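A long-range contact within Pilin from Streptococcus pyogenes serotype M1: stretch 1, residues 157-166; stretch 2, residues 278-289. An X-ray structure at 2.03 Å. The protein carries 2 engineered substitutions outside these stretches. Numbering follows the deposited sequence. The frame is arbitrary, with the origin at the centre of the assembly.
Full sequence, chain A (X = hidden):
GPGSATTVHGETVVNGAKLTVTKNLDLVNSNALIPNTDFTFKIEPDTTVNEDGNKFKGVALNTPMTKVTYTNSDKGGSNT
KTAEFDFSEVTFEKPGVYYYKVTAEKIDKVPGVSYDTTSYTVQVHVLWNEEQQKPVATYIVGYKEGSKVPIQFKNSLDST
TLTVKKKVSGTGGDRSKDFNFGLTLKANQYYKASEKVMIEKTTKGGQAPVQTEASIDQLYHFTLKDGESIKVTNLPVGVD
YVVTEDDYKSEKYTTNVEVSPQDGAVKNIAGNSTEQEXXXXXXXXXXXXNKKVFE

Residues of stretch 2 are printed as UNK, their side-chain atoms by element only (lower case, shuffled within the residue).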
# COMPACT_ATOMS: atom_id res chain seq x y z
N LEU A 157 1.67 -2.04 2.85
CA LEU A 157 2.09 -0.95 1.99
C LEU A 157 3.31 -0.27 2.62
O LEU A 157 3.22 0.32 3.71
CB LEU A 157 0.96 0.07 1.80
CG LEU A 157 1.31 1.31 0.99
CD1 LEU A 157 1.57 0.99 -0.48
CD2 LEU A 157 0.18 2.34 1.16
N ASP A 158 4.43 -0.37 1.94
CA ASP A 158 5.65 0.33 2.37
C ASP A 158 5.72 1.69 1.63
O ASP A 158 5.06 1.89 0.61
CB ASP A 158 6.90 -0.54 2.11
CG ASP A 158 8.15 -0.05 2.90
OD1 ASP A 158 8.08 0.94 3.66
OD2 ASP A 158 9.20 -0.69 2.75
N SER A 159 6.49 2.62 2.17
CA SER A 159 6.74 3.89 1.49
C SER A 159 8.13 4.32 1.91
O SER A 159 8.80 3.60 2.62
CB SER A 159 5.67 4.92 1.83
OG SER A 159 5.54 5.06 3.23
N THR A 160 8.60 5.46 1.43
CA THR A 160 9.99 5.81 1.66
C THR A 160 10.18 7.28 2.07
O THR A 160 9.20 7.98 2.34
CB THR A 160 10.86 5.42 0.43
OG1 THR A 160 12.25 5.53 0.75
CG2 THR A 160 10.50 6.26 -0.81
N THR A 161 11.43 7.73 2.18
CA THR A 161 11.70 9.14 2.46
C THR A 161 12.69 9.66 1.46
O THR A 161 13.52 8.88 0.94
CB THR A 161 12.29 9.36 3.86
OG1 THR A 161 13.53 8.65 3.96
CG2 THR A 161 11.32 8.88 4.95
N LEU A 162 12.60 10.97 1.18
CA LEU A 162 13.62 11.70 0.47
C LEU A 162 14.15 12.86 1.35
O LEU A 162 13.40 13.75 1.79
CB LEU A 162 13.09 12.22 -0.87
CG LEU A 162 13.98 13.26 -1.57
CD1 LEU A 162 15.29 12.64 -1.94
CD2 LEU A 162 13.29 13.82 -2.80
N THR A 163 15.45 12.82 1.63
CA THR A 163 16.13 13.87 2.40
C THR A 163 17.00 14.69 1.44
O THR A 163 17.75 14.14 0.64
CB THR A 163 16.98 13.24 3.53
OG1 THR A 163 16.12 12.48 4.37
CG2 THR A 163 17.72 14.29 4.41
N VAL A 164 16.86 16.01 1.49
CA VAL A 164 17.71 16.88 0.68
C VAL A 164 18.55 17.75 1.60
O VAL A 164 18.03 18.43 2.46
CB VAL A 164 16.90 17.78 -0.31
CG1 VAL A 164 17.86 18.66 -1.18
CG2 VAL A 164 15.99 16.93 -1.19
N LYS A 165 19.86 17.70 1.42
CA LYS A 165 20.78 18.35 2.32
C LYS A 165 21.60 19.36 1.56
O LYS A 165 21.95 19.13 0.39
CB LYS A 165 21.74 17.32 2.93
CG LYS A 165 21.08 16.37 3.88
CD LYS A 165 22.04 15.24 4.34
CE LYS A 165 23.17 15.75 5.24
NZ LYS A 165 23.97 14.60 5.75
N LYS A 166 21.92 20.48 2.22
CA LYS A 166 22.85 21.48 1.66
C LYS A 166 24.12 21.48 2.51
O LYS A 166 24.07 21.56 3.75
CB LYS A 166 22.22 22.87 1.67
CG LYS A 166 23.20 23.99 1.23
CD LYS A 166 23.34 23.95 -0.28
CE LYS A 166 24.69 24.45 -0.69
NZ LYS A 166 24.76 24.54 -2.17
N UNK A 278 13.46 7.67 -9.65
CA UNK A 278 12.25 6.92 -9.30
C UNK A 278 12.40 6.36 -7.90
O UNK A 278 13.38 5.67 -7.60
c UNK A 278 11.99 5.78 -10.30
o UNK A 278 11.74 6.36 -11.58
c UNK A 278 10.79 4.95 -9.88
N UNK A 279 11.45 6.67 -7.03
CA UNK A 279 11.58 6.28 -5.63
C UNK A 279 11.43 4.76 -5.47
O UNK A 279 10.61 4.14 -6.15
c UNK A 279 10.58 7.01 -4.76
o UNK A 279 9.26 6.62 -5.06
N UNK A 280 12.27 4.19 -4.61
CA UNK A 280 12.20 2.76 -4.29
C UNK A 280 11.86 2.62 -2.81
O UNK A 280 11.48 3.60 -2.16
o UNK A 280 14.52 2.50 -3.63
c UNK A 280 14.03 2.33 -5.98
c UNK A 280 13.55 2.05 -4.57
N UNK A 281 11.95 1.41 -2.28
CA UNK A 281 11.69 1.20 -0.87
C UNK A 281 12.84 1.66 0.04
O UNK A 281 12.71 1.66 1.26
c UNK A 281 11.31 -0.26 -0.59
c UNK A 281 12.45 -1.23 -0.88
o UNK A 281 13.36 -0.92 -1.68
o UNK A 281 12.42 -2.32 -0.30
N UNK A 282 13.96 2.06 -0.56
CA UNK A 282 15.12 2.52 0.19
C UNK A 282 15.09 4.04 0.40
O UNK A 282 14.83 4.80 -0.54
c UNK A 282 16.56 0.67 -0.89
c UNK A 282 16.88 -0.12 0.37
c UNK A 282 17.20 -1.59 0.06
n UNK A 282 16.03 -2.30 -0.49
c UNK A 282 16.40 2.17 -0.58
N UNK A 283 15.39 4.47 1.62
CA UNK A 283 15.47 5.90 1.97
C UNK A 283 16.55 6.56 1.10
O UNK A 283 17.64 6.01 0.92
c UNK A 283 15.83 6.06 3.44
c UNK A 283 14.67 5.79 4.39
o UNK A 283 14.94 5.34 5.53
o UNK A 283 13.50 6.11 4.04
N UNK A 284 16.23 7.71 0.53
CA UNK A 284 17.14 8.40 -0.38
C UNK A 284 17.72 9.63 0.27
O UNK A 284 16.96 10.43 0.81
s UNK A 284 18.75 8.90 -3.23
c UNK A 284 17.25 9.69 -2.61
c UNK A 284 18.11 8.03 -4.67
c UNK A 284 16.42 8.78 -1.67
N UNK A 285 19.04 9.83 0.18
CA UNK A 285 19.63 11.09 0.64
C UNK A 285 20.41 11.76 -0.48
O UNK A 285 21.29 11.16 -1.07
c UNK A 285 20.54 10.89 1.86
c UNK A 285 21.08 12.23 2.37
o UNK A 285 19.79 10.30 2.90
N UNK A 286 20.05 13.01 -0.76
CA UNK A 286 20.64 13.79 -1.83
C UNK A 286 21.25 15.05 -1.22
O UNK A 286 20.54 15.86 -0.61
c UNK A 286 20.30 14.96 -4.03
c UNK A 286 17.96 13.14 -4.57
c UNK A 286 19.62 14.17 -2.91
c UNK A 286 18.91 12.91 -3.43
N UNK A 287 22.56 15.20 -1.41
CA UNK A 287 23.32 16.30 -0.84
C UNK A 287 23.84 17.24 -1.93
O UNK A 287 24.54 16.82 -2.85
c UNK A 287 25.21 16.89 0.77
o UNK A 287 24.00 14.74 0.84
c UNK A 287 24.49 15.76 -0.04
N UNK A 288 23.46 18.51 -1.81
CA UNK A 288 24.00 19.55 -2.68
C UNK A 288 25.18 20.21 -1.97
O UNK A 288 25.05 20.77 -0.88
c UNK A 288 21.99 20.44 -5.35
c UNK A 288 19.91 18.79 -4.52
c UNK A 288 21.91 20.06 -4.02
c UNK A 288 22.91 20.56 -3.02
c UNK A 288 21.04 20.01 -6.27
c UNK A 288 19.99 19.17 -5.85
c UNK A 288 20.85 19.22 -3.61
N UNK A 289 26.36 20.08 -2.56
CA UNK A 289 27.55 20.73 -2.01
C UNK A 289 27.83 21.94 -2.86
O UNK A 289 28.00 21.81 -4.09
c UNK A 289 28.76 19.77 -2.02
o UNK A 289 28.43 18.63 -1.22
c UNK A 289 30.03 20.44 -1.42
O HOH W 1 12.36 3.55 3.31
O HOH W 2 15.81 9.94 3.45
O HOH W 3 25.46 14.26 3.06

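Position 278 has three side-chain atoms, one carbon carrying an oxygen and a carbon. They touch nothing on stretch 1. This is Thr278.

Position 279 has one carbon then one oxygen. The carbon, CB, lies 4.0 Å from Thr160 CG2. This is Ser279.

Position 280 again has one carbon carrying an oxygen and a carbon. The side chain points away from stretch 1, but its backbone O lies 3.1 Å from Thr160 CG2. This is Thr280.

Position 281 has two carbons, the second carrying two oxygens. Its CB lies 4.0 Å from Asp158 OD2. This is Asp281.

Position 282 has four carbons in a row ending in nitrogen, and points away from stretch 1. This is Lys282. Its NZ forms a salt bridge with Asp281 OD1 at 3.2 Å.

Position 283 repeats the pattern of two carbons and two oxygens. One oxygen lies 2.5 Å from Thr161 OG1. This is Asp283. Its OD1 accepts that hydroxyl proton, and a weak bond from Thr161 N at 3.2 Å.

Position 284 has two carbons, a sulfur and a last carbon, unbranched. A side-chain carbon lies 3.6 Å from Leu162 CD1. The chain is Met284, and that carbon is CG.

Position 285 has one carbon carrying an oxygen and a carbon. The terminal carbon lies 3.7 Å from Lys165 CD. This is Thr285.

Position 286 has four carbons, forked at the first, with one arm two carbons long. The end of that arm lies 3.8 Å from Leu162 CD1. This is Ile286.

Position 287 has one carbon carrying an oxygen and a carbon. The oxygen lies 4.0 Å from Lys165 CB. This is Thr287. A water joins its OG1 to Lys165 NZ.

Position 288 has one carbon then a six-carbon ring. A ring carbon lies 3.9 Å from Val164 CG1. This is Phe288.

Position 289 has one carbon carrying an oxygen and a carbon, and points away from stretch 1. This is Thr289.

The contact is a parallel strand pairing. Stretch 1 offers the N and O of alternate residues, so each bonds two residues of stretch 2. Thr163 N donates to Met284 O at 2.9 Å, and Thr163 O accepts from Ile286 N at 2.9 Å. Lys165 repeats this with Ile286 O and Phe288 N. Leu162 and Val164 pack with Met284, Ile286 and Phe288 on one face; Thr163 and Lys165 share the other with Thr285 and Thr287.

Stretch 2, residues 278-289: TSTDKDMTITFT
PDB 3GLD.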